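PDB 3UMO: ATP-dependent 6-phosphofructokinase isozyme 2 from Escherichia coli, which catalyses the ATP-dependent phosphorylation of D-fructose 6-phosphate to fructose 1,6-bisphosphate, the first committing step of glycolysis. Local coordinates for residues Y5-A10 with E123-I128; Q151-A156 with I161-D166; V276-A281 with D298-I303. One frame throughout, in Å; residues are numbered along the deposited sequence. Where two conformers were deposited one is given.

Interaction 1: Y5-A10 with E123-I128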
loop_
_atom_site.group_PDB
_atom_site.type_symbol
_atom_site.label_atom_id
_atom_site.label_comp_id
_atom_site.label_asym_id
_atom_site.label_seq_id
_atom_site.Cartn_x
_atom_site.Cartn_y
_atom_site.Cartn_z
ATOM N N TYR A 5 -11.950 4.538 -39.273
ATOM C CA TYR A 5 -12.717 3.598 -38.473
ATOM C C TYR A 5 -11.822 3.007 -37.402
ATOM O O TYR A 5 -10.602 2.924 -37.578
ATOM C CB TYR A 5 -13.261 2.470 -39.354
ATOM C CG TYR A 5 -14.230 2.931 -40.419
ATOM C CD1 TYR A 5 -13.772 3.426 -41.633
ATOM C CD2 TYR A 5 -15.602 2.864 -40.212
ATOM C CE1 TYR A 5 -14.657 3.854 -42.610
ATOM C CE2 TYR A 5 -16.494 3.284 -41.185
ATOM C CZ TYR A 5 -16.014 3.778 -42.377
ATOM O OH TYR A 5 -16.898 4.189 -43.348
ATOM N N THR A 6 -12.414 2.588 -36.288
ATOM C CA THR A 6 -11.647 1.841 -35.296
ATOM C C THR A 6 -12.334 0.524 -34.969
ATOM O O THR A 6 -13.552 0.375 -35.154
ATOM C CB THR A 6 -11.401 2.629 -33.986
ATOM O OG1 THR A 6 -12.606 2.669 -33.213
ATOM C CG2 THR A 6 -10.896 4.044 -34.271
ATOM N N LEU A 7 -11.545 -0.430 -34.496
ATOM C CA LEU A 7 -12.069 -1.744 -34.155
ATOM C C LEU A 7 -11.631 -2.129 -32.753
ATOM O O LEU A 7 -10.432 -2.143 -32.452
ATOM C CB LEU A 7 -11.592 -2.794 -35.164
ATOM C CG LEU A 7 -12.034 -4.221 -34.843
ATOM C CD1 LEU A 7 -13.551 -4.324 -34.885
ATOM C CD2 LEU A 7 -11.395 -5.212 -35.811
ATOM N N THR A 8 -12.603 -2.431 -31.894
ATOM C CA THR A 8 -12.330 -2.806 -30.508
ATOM C C THR A 8 -12.972 -4.150 -30.231
ATOM O O THR A 8 -14.178 -4.225 -29.996
ATOM C CB THR A 8 -12.912 -1.781 -29.521
ATOM O OG1 THR A 8 -12.442 -0.479 -29.870
ATOM C CG2 THR A 8 -12.479 -2.095 -28.088
ATOM N N LEU A 9 -12.180 -5.217 -30.279
ATOM C CA LEU A 9 -12.732 -6.548 -30.070
ATOM C C LEU A 9 -13.068 -6.789 -28.606
ATOM O O LEU A 9 -13.912 -7.629 -28.287
ATOM C CB LEU A 9 -11.776 -7.623 -30.590
ATOM C CG LEU A 9 -11.520 -7.600 -32.095
ATOM C CD1 LEU A 9 -10.439 -8.608 -32.456
ATOM C CD2 LEU A 9 -12.806 -7.865 -32.875
ATOM N N ALA A 10 -12.423 -6.031 -27.721
ATOM C CA ALA A 10 -12.699 -6.132 -26.289
ATOM C C ALA A 10 -13.055 -4.780 -25.688
ATOM O O ALA A 10 -12.242 -4.179 -24.983
ATOM C CB ALA A 10 -11.504 -6.732 -25.552
ATOM N N GLU A 123 -17.457 -8.719 -41.262
ATOM C CA GLU A 123 -18.352 -8.206 -42.301
ATOM C C GLU A 123 -18.435 -6.679 -42.256
ATOM O O GLU A 123 -18.426 -6.023 -43.302
ATOM C CB GLU A 123 -19.749 -8.829 -42.170
ATOM C CG GLU A 123 -20.712 -8.445 -43.277
ATOM C CD GLU A 123 -22.028 -9.194 -43.189
ATOM O OE1 GLU A 123 -22.407 -9.609 -42.071
ATOM O OE2 GLU A 123 -22.679 -9.371 -44.237
ATOM N N GLN A 124 -18.503 -6.124 -41.048
ATOM C CA GLN A 124 -18.534 -4.672 -40.874
ATOM C C GLN A 124 -17.262 -4.028 -41.417
ATOM O O GLN A 124 -17.313 -3.019 -42.120
ATOM C CB GLN A 124 -18.715 -4.298 -39.398
ATOM C CG GLN A 124 -20.140 -4.462 -38.876
ATOM C CD GLN A 124 -21.161 -3.688 -39.695
ATOM O OE1 GLN A 124 -22.154 -4.249 -40.160
ATOM N NE2 GLN A 124 -20.923 -2.392 -39.874
ATOM N N VAL A 125 -16.122 -4.623 -41.083
ATOM C CA VAL A 125 -14.829 -4.103 -41.513
ATOM C C VAL A 125 -14.694 -4.089 -43.033
ATOM O O VAL A 125 -14.179 -3.132 -43.604
ATOM C CB VAL A 125 -13.667 -4.904 -40.893
ATOM C CG1 VAL A 125 -12.345 -4.539 -41.553
ATOM C CG2 VAL A 125 -13.602 -4.658 -39.398
ATOM N N LEU A 126 -15.174 -5.139 -43.687
ATOM C CA LEU A 126 -15.040 -5.237 -45.136
ATOM C C LEU A 126 -16.039 -4.361 -45.903
ATOM O O LEU A 126 -16.028 -4.325 -47.138
ATOM C CB LEU A 126 -15.092 -6.701 -45.588
ATOM C CG LEU A 126 -13.963 -7.532 -44.964
ATOM C CD1 LEU A 126 -13.981 -8.971 -45.462
ATOM C CD2 LEU A 126 -12.603 -6.881 -45.225
ATOM N N GLU A 127 -16.889 -3.648 -45.171
ATOM C CA GLU A 127 -17.755 -2.643 -45.781
ATOM C C GLU A 127 -17.056 -1.289 -45.841
ATOM O O GLU A 127 -17.550 -0.352 -46.467
ATOM C CB GLU A 127 -19.079 -2.528 -45.024
ATOM C CG GLU A 127 -19.975 -3.742 -45.180
ATOM C CD GLU A 127 -21.236 -3.650 -44.346
ATOM O OE1 GLU A 127 -21.463 -2.591 -43.723
ATOM O OE2 GLU A 127 -22.000 -4.640 -44.313
ATOM N N ILE A 128 -15.906 -1.191 -45.180
ATOM C CA ILE A 128 -15.096 0.020 -45.226
ATOM C C ILE A 128 -14.559 0.193 -46.645
ATOM O O ILE A 128 -14.154 -0.784 -47.283
ATOM C CB ILE A 128 -13.937 -0.053 -44.207
ATOM C CG1 ILE A 128 -14.491 -0.038 -42.780
ATOM C CG2 ILE A 128 -12.965 1.087 -44.402
ATOM C CD1 ILE A 128 -13.463 -0.399 -41.721
#
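Ile-128 N donates to Val-125 O at 3.0 Å, closing a type I beta turn from Val-125 to Ile-128 that presents both of these residues to the strand carrying Tyr-5 and Leu-7. Across the contact itself the attraction is apolar, and most of it falls on one aromatic ring. Ile-128 CG1 stands 3.7 Å from the centroid of the Tyr-5 ring and only 11° off its normal, a CH-pi contact over the middle of the face. The CG2 branch and the end of the CG1 arm take the two sides: Ile-128 CG2 lies over the ring carbon Tyr-5 CE1 at 3.7 Å, while Ile-128 CD1 reaches back to Tyr-5 CG at 3.7 Å and also touches Tyr-5 CB. With CG1 beside its backbone N (chi1 -67°) and the chain then extended, the isoleucine runs back over the root of the tyrosine as the ring runs the opposite way. At its far end Tyr-5 OH hydrogen-bonds Glu-129 OE1, so the ring is held at its hydroxyl as well as over its face. An alanine in place of Tyr-5 is likely to leave Ile-128 without the ring face it lies on and Glu-129 OE1 without its phenol partner. Two residues along the strand, Leu-7 CD2 meets Val-125 CG2 at 4.2 Å, a looser touch; Leu-134 of the adjacent strand packs against Tyr-5, Val-125 and Ile-128. Thr-6 points away and bonds Gly-41 O. Such alternation, with apolar residues turned to a covering helix and the turn that ends it, is characteristic of the central parallel sheet of the ribokinase-type alpha/beta fold.

Interaction 2: Q151-A156 with I161-D166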
loop_
_atom_site.group_PDB
_atom_site.type_symbol
_atom_site.label_atom_id
_atom_site.label_comp_id
_atom_site.label_asym_id
_atom_site.label_seq_id
_atom_site.Cartn_x
_atom_site.Cartn_y
_atom_site.Cartn_z
ATOM N N GLN A 151 -6.430 -13.268 -40.135
ATOM C CA GLN A 151 -7.328 -13.351 -41.282
ATOM C C GLN A 151 -8.093 -12.056 -41.512
ATOM O O GLN A 151 -8.308 -11.655 -42.655
ATOM C CB GLN A 151 -8.312 -14.512 -41.116
ATOM C CG GLN A 151 -7.681 -15.884 -41.307
ATOM C CD GLN A 151 -8.557 -17.008 -40.787
ATOM O OE1 GLN A 151 -9.768 -16.846 -40.622
ATOM N NE2 GLN A 151 -7.944 -18.157 -40.518
ATOM N N LEU A 152 -8.501 -11.403 -40.429
ATOM C CA LEU A 152 -9.289 -10.180 -40.556
ATOM C C LEU A 152 -8.440 -9.081 -41.181
ATOM O O LEU A 152 -8.872 -8.392 -42.106
ATOM C CB LEU A 152 -9.834 -9.731 -39.196
ATOM C CG LEU A 152 -10.729 -8.487 -39.193
ATOM C CD1 LEU A 152 -11.873 -8.653 -38.207
ATOM C CD2 LEU A 152 -9.927 -7.240 -38.855
ATOM N N ILE A 153 -7.223 -8.936 -40.674
ATOM C CA ILE A 153 -6.318 -7.905 -41.156
ATOM C C ILE A 153 -5.897 -8.165 -42.598
ATOM O O ILE A 153 -5.841 -7.236 -43.409
ATOM C CB ILE A 153 -5.111 -7.747 -40.213
ATOM C CG1 ILE A 153 -5.584 -7.133 -38.896
ATOM C CG2 ILE A 153 -4.039 -6.880 -40.847
ATOM C CD1 ILE A 153 -4.652 -7.382 -37.745
ATOM N N SER A 154 -5.633 -9.427 -42.929
ATOM C CA SER A 154 -5.281 -9.781 -44.296
ATOM C C SER A 154 -6.438 -9.461 -45.235
ATOM O O SER A 154 -6.229 -8.944 -46.331
ATOM C CB SER A 154 -4.922 -11.265 -44.405
ATOM O OG SER A 154 -4.507 -11.582 -45.723
ATOM N N ALA A 155 -7.653 -9.766 -44.789
ATOM C CA ALA A 155 -8.861 -9.516 -45.573
ATOM C C ALA A 155 -9.039 -8.027 -45.839
ATOM O O ALA A 155 -9.359 -7.616 -46.955
ATOM C CB ALA A 155 -10.079 -10.069 -44.851
ATOM N N ALA A 156 -8.830 -7.222 -44.801
ATOM C CA ALA A 156 -8.993 -5.777 -44.911
ATOM C C ALA A 156 -7.977 -5.167 -45.872
ATOM O O ALA A 156 -8.327 -4.339 -46.718
ATOM C CB ALA A 156 -8.902 -5.122 -43.532
ATOM N N ILE A 161 -7.882 -1.270 -47.515
ATOM C CA ILE A 161 -8.062 -0.675 -46.192
ATOM C C ILE A 161 -6.706 -0.540 -45.507
ATOM O O ILE A 161 -5.959 -1.517 -45.398
ATOM C CB ILE A 161 -9.011 -1.500 -45.309
ATOM C CG1 ILE A 161 -10.392 -1.590 -45.964
ATOM C CG2 ILE A 161 -9.115 -0.876 -43.916
ATOM C CD1 ILE A 161 -11.321 -2.580 -45.304
ATOM N N ARG A 162 -6.383 0.675 -45.069
ATOM C CA ARG A 162 -5.089 0.944 -44.454
ATOM C C ARG A 162 -5.171 0.664 -42.954
ATOM O O ARG A 162 -5.946 1.297 -42.242
ATOM C CB ARG A 162 -4.654 2.385 -44.735
ATOM C CG ARG A 162 -4.518 2.702 -46.231
ATOM C CD ARG A 162 -4.366 4.200 -46.479
ATOM N NE ARG A 162 -3.025 4.690 -46.171
ATOM C CZ ARG A 162 -2.699 5.977 -46.083
ATOM N NH1 ARG A 162 -3.620 6.914 -46.270
ATOM N NH2 ARG A 162 -1.451 6.328 -45.801
ATOM N N CYS A 163 -4.380 -0.295 -42.479
ATOM C CA CYS A 163 -4.511 -0.757 -41.098
ATOM C C CYS A 163 -3.454 -0.212 -40.141
ATOM O O CYS A 163 -2.256 -0.217 -40.438
ATOM C CB CYS A 163 -4.520 -2.287 -41.054
ATOM S SG CYS A 163 -5.945 -3.017 -41.895
ATOM N N ILE A 164 -3.925 0.261 -38.989
ATOM C CA ILE A 164 -3.064 0.717 -37.911
ATOM C C ILE A 164 -3.324 -0.201 -36.726
ATOM O O ILE A 164 -4.476 -0.513 -36.418
ATOM C CB ILE A 164 -3.389 2.178 -37.544
ATOM C CG1 ILE A 164 -3.049 3.096 -38.725
ATOM C CG2 ILE A 164 -2.648 2.608 -36.281
ATOM C CD1 ILE A 164 -3.463 4.548 -38.514
ATOM N N VAL A 165 -2.258 -0.660 -36.078
ATOM C CA VAL A 165 -2.405 -1.642 -35.006
ATOM C C VAL A 165 -1.796 -1.160 -33.695
ATOM O O VAL A 165 -0.667 -0.676 -33.667
ATOM C CB VAL A 165 -1.757 -2.992 -35.396
ATOM C CG1 VAL A 165 -1.866 -3.996 -34.249
ATOM C CG2 VAL A 165 -2.392 -3.553 -36.669
ATOM N N ASP A 166 -2.559 -1.279 -32.608
ATOM C CA ASP A 166 -2.040 -1.025 -31.268
ATOM C C ASP A 166 -2.555 -2.131 -30.356
ATOM O O ASP A 166 -3.731 -2.154 -30.002
ATOM C CB ASP A 166 -2.488 0.350 -30.769
ATOM C CG ASP A 166 -1.923 0.692 -29.398
ATOM O OD1 ASP A 166 -2.219 1.803 -28.911
ATOM O OD2 ASP A 166 -1.194 -0.139 -28.807
#
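Ile-153 is the first residue of helix 151-156 to meet the strand, and it does so lightly: its CB points past the strand, but the branch CG2 comes to 4.4 Å from Cys-163 SG. The same side chain also packs on Ile-136 of the neighbouring strand and on Ala-175 of helix 169-175, which places it between the sheet and the next helix. One turn later Ala-156 carries the closer part of the contact. Its CB, directed at the strand, sits 4.0 Å from Cys-163 SG and 3.9 Å from Ile-161 CD1, touching two of the side chains that point at the helix. The cysteine sulfur lies beside its own backbone N (chi1 -64°), a setting that brings it near the alanine methyl. Ala-156 O then accepts Ile-161 N at 3.2 Å; the N-H...O angle is 147°, and the donor lies 35° from the carbonyl plane, a bent bond. Close by, Ile-161 CB is also 3.2 Å from Ala-156 O, a snug fit where the chain returns from helix to strand. Helix 146-158 is the crossover of a beta-alpha-beta unit between the parallel strands 133-137 and 162-166. Chemically, the contact rests on dispersion between buried apolar groups and one main-chain bond; no charged side chain takes part, and the thiol serves here as a packing group.

Interaction 3: V276-A281 with D298-I303. With ATP (adenosine-5'-triphosphate), chain E.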
loop_
_atom_site.group_PDB
_atom_site.type_symbol
_atom_site.label_atom_id
_atom_site.label_comp_id
_atom_site.label_asym_id
_atom_site.label_seq_id
_atom_site.Cartn_x
_atom_site.Cartn_y
_atom_site.Cartn_z
ATOM N N VAL A 276 4.583 11.997 -35.724
ATOM C CA VAL A 276 5.091 11.676 -34.387
ATOM C C VAL A 276 4.971 12.878 -33.452
ATOM O O VAL A 276 4.612 12.734 -32.277
ATOM C CB VAL A 276 6.549 11.141 -34.430
ATOM C CG1 VAL A 276 7.099 10.931 -33.027
ATOM C CG2 VAL A 276 6.612 9.829 -35.223
ATOM N N ARG A 277 5.246 14.067 -33.976
ATOM C CA ARG A 277 5.101 15.275 -33.175
ATOM C C ARG A 277 3.673 15.444 -32.665
ATOM O O ARG A 277 3.466 15.728 -31.493
ATOM C CB ARG A 277 5.496 16.516 -33.967
ATOM C CG ARG A 277 6.977 16.692 -34.155
ATOM C CD ARG A 277 7.260 18.092 -34.705
ATOM N NE ARG A 277 8.599 18.240 -35.272
ATOM C CZ ARG A 277 9.728 18.200 -34.570
ATOM N NH1 ARG A 277 9.702 18.001 -33.257
ATOM N NH2 ARG A 277 10.893 18.353 -35.186
ATOM N N PHE A 278 2.697 15.279 -33.552
ATOM C CA PHE A 278 1.301 15.439 -33.173
ATOM C C PHE A 278 0.900 14.323 -32.213
ATOM O O PHE A 278 0.141 14.548 -31.268
ATOM C CB PHE A 278 0.406 15.430 -34.414
ATOM C CG PHE A 278 -0.967 15.987 -34.176
ATOM C CD1 PHE A 278 -1.129 17.267 -33.671
ATOM C CD2 PHE A 278 -2.099 15.245 -34.483
ATOM C CE1 PHE A 278 -2.394 17.793 -33.456
ATOM C CE2 PHE A 278 -3.375 15.769 -34.266
ATOM C CZ PHE A 278 -3.518 17.041 -33.753
ATOM N N GLY A 279 1.435 13.125 -32.443
ATOM C CA GLY A 279 1.202 12.002 -31.545
ATOM C C GLY A 279 1.704 12.282 -30.133
ATOM O O GLY A 279 0.994 12.047 -29.150
ATOM N N VAL A 280 2.938 12.765 -30.022
ATOM C CA VAL A 280 3.490 13.107 -28.715
ATOM C C VAL A 280 2.697 14.244 -28.075
ATOM O O VAL A 280 2.429 14.216 -26.870
ATOM C CB VAL A 280 4.995 13.462 -28.797
ATOM C CG1 VAL A 280 5.459 14.201 -27.534
ATOM C CG2 VAL A 280 5.806 12.193 -28.999
ATOM N N ALA A 281 2.318 15.236 -28.878
ATOM C CA ALA A 281 1.532 16.356 -28.357
ATOM C C ALA A 281 0.221 15.881 -27.734
ATOM O O ALA A 281 -0.138 16.308 -26.633
ATOM C CB ALA A 281 1.272 17.408 -29.444
ATOM N N ASP A 298 -7.009 22.046 -27.332
ATOM C CA ASP A 298 -6.178 23.211 -27.041
ATOM C C ASP A 298 -4.818 22.840 -26.458
ATOM O O ASP A 298 -3.804 23.420 -26.846
ATOM C CB ASP A 298 -6.905 24.190 -26.121
ATOM C CG ASP A 298 -8.125 24.810 -26.779
ATOM O OD1 ASP A 298 -8.355 24.553 -27.982
ATOM O OD2 ASP A 298 -8.849 25.564 -26.093
ATOM N N ASP A 299 -4.796 21.886 -25.531
ATOM C CA ASP A 299 -3.529 21.438 -24.947
ATOM C C ASP A 299 -2.660 20.770 -26.006
ATOM O O ASP A 299 -1.446 20.976 -26.046
ATOM C CB ASP A 299 -3.768 20.464 -23.790
ATOM C CG ASP A 299 -4.362 21.131 -22.567
ATOM O OD1 ASP A 299 -4.207 22.363 -22.416
ATOM O OD2 ASP A 299 -4.979 20.406 -21.750
ATOM N N THR A 300 -3.284 19.971 -26.866
ATOM C CA THR A 300 -2.545 19.285 -27.927
ATOM C C THR A 300 -1.939 20.309 -28.885
ATOM O O THR A 300 -0.771 20.211 -29.266
ATOM C CB THR A 300 -3.448 18.286 -28.692
ATOM O OG1 THR A 300 -3.995 17.327 -27.769
ATOM C CG2 THR A 300 -2.661 17.556 -29.777
ATOM N N GLN A 301 -2.732 21.311 -29.254
ATOM C CA GLN A 301 -2.253 22.373 -30.134
ATOM C C GLN A 301 -1.074 23.123 -29.532
ATOM O O GLN A 301 -0.107 23.426 -30.228
ATOM C CB GLN A 301 -3.382 23.352 -30.467
ATOM C CG GLN A 301 -2.929 24.559 -31.274
ATOM C CD GLN A 301 -4.090 25.352 -31.848
ATOM O OE1 GLN A 301 -5.208 25.306 -31.330
ATOM N NE2 GLN A 301 -3.832 26.077 -32.932
ATOM N N LYS A 302 -1.160 23.417 -28.237
ATOM C CA LYS A 302 -0.108 24.165 -27.545
ATOM C C LYS A 302 1.206 23.386 -27.529
ATOM O O LYS A 302 2.275 23.932 -27.821
ATOM C CB LYS A 302 -0.541 24.486 -26.111
ATOM C CG LYS A 302 0.462 25.327 -25.323
ATOM C CD LYS A 302 0.107 25.369 -23.835
ATOM C CE LYS A 302 -1.268 25.981 -23.605
ATOM N NZ LYS A 302 -1.614 26.078 -22.151
ATOM N N ILE A 303 1.122 22.107 -27.180
ATOM C CA ILE A 303 2.311 21.259 -27.166
ATOM C C ILE A 303 2.869 21.086 -28.582
ATOM O O ILE A 303 4.077 21.202 -28.800
ATOM C CB ILE A 303 2.030 19.888 -26.523
ATOM C CG1 ILE A 303 1.669 20.069 -25.044
ATOM C CG2 ILE A 303 3.256 18.977 -26.665
ATOM C CD1 ILE A 303 1.055 18.837 -24.388
HETATM P PG ATP E . -1.235 3.469 -22.469
HETATM O O1G ATP E . -1.838 2.516 -23.441
HETATM O O2G ATP E . -2.321 4.513 -22.221
HETATM O O3G ATP E . -0.802 2.826 -21.197
HETATM P PB ATP E . 1.169 3.509 -23.788
HETATM O O1B ATP E . 1.960 2.686 -22.725
HETATM O O2B ATP E . 0.753 2.695 -25.031
HETATM O O3B ATP E . -0.079 4.265 -23.143
HETATM P PA ATP E . 3.004 5.723 -23.651
HETATM O O1A ATP E . 3.092 5.462 -22.176
HETATM O O2A ATP E . 4.368 5.762 -24.344
HETATM O O3A ATP E . 2.094 4.675 -24.347
HETATM O "O5'" ATP E . 2.209 7.108 -23.845
HETATM C "C5'" ATP E . 2.136 7.679 -25.106
HETATM C "C4'" ATP E . 2.532 9.081 -25.229
HETATM O "O4'" ATP E . 1.907 9.819 -24.157
HETATM C "C3'" ATP E . 3.970 9.284 -24.995
HETATM O "O3'" ATP E . 4.709 9.072 -26.138
HETATM C "C2'" ATP E . 4.027 10.676 -24.515
HETATM O "O2'" ATP E . 3.836 11.544 -25.556
HETATM C "C1'" ATP E . 2.837 10.742 -23.638
HETATM N N9 ATP E . 3.166 10.403 -22.255
HETATM C C8 ATP E . 2.981 9.209 -21.662
HETATM N N7 ATP E . 3.418 9.313 -20.382
HETATM C C5 ATP E . 3.876 10.565 -20.172
HETATM C C6 ATP E . 4.424 11.225 -19.068
HETATM N N6 ATP E . 4.615 10.520 -17.757
HETATM N N1 ATP E . 4.785 12.513 -19.204
HETATM C C2 ATP E . 4.625 13.163 -20.370
HETATM N N3 ATP E . 4.101 12.557 -21.438
HETATM C C4 ATP E . 3.717 11.270 -21.369
#
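The unusual feature is a methyl set against main chain: Ala-281 CB lies 3.5 Å from Thr-300 O, with the two CA atoms 5.0 Å apart. The segment axes approach to 8.7 Å at 131°. The small alanine makes this possible, and Ile-303 CG2 presses on Ala-281 CA at 3.6 Å. Thr-300 takes part through its methyl. With OG1 beside the backbone N (chi1 -58°) and hydrogen-bonded to Ser-296 O one turn back, CG2 is left to meet Phe-278 CE1 at 3.7 Å, the two side chains crossing at about a right angle. The Phe-278 ring has further partners, an edge-to-face Tyr-304 and a cation-pi contact with Lys-265. The end of helix 272-286 and the link after it supply Ala-286, Asn-289, Gly-291 and Arg-293 to the potassium site, so the packed pair flanks a site characteristic of ribokinase relatives. Val-280, next to Ala-281, faces the nucleotide instead: ATP O2' makes a weak hydrogen bond to Val-280 O at 3.3 Å, and Val-280 CG1 lies 3.7 Å from that same ribose oxygen. Ser-284 also bonds ATP and, weakly, Val-280 O.

In the fold
From the N terminus, interaction 1 closes the longest loop, bringing helix 115-125 and the turn after it back to strand 4-7 across 112 residues. Interaction 2 closes a very short one, a helix returning to its following strand. Interaction 3 closes the 16 residues between its segments, which include the end of helix 272-286 and the link to helix 297-307. All lie in series, none nested or crossed. Interactions 1 and 2 reach the same sheet and touch: Ile-161 CD1 lies 3.4 Å from Val-125 O, and Leu-126 CD2 packs on Ala-156 CA, so the end of helix 115-125 lies beside helix 146-158. Interaction 3 stands apart, about 26 Å from interaction 2 between centres, in the nucleotide-binding region.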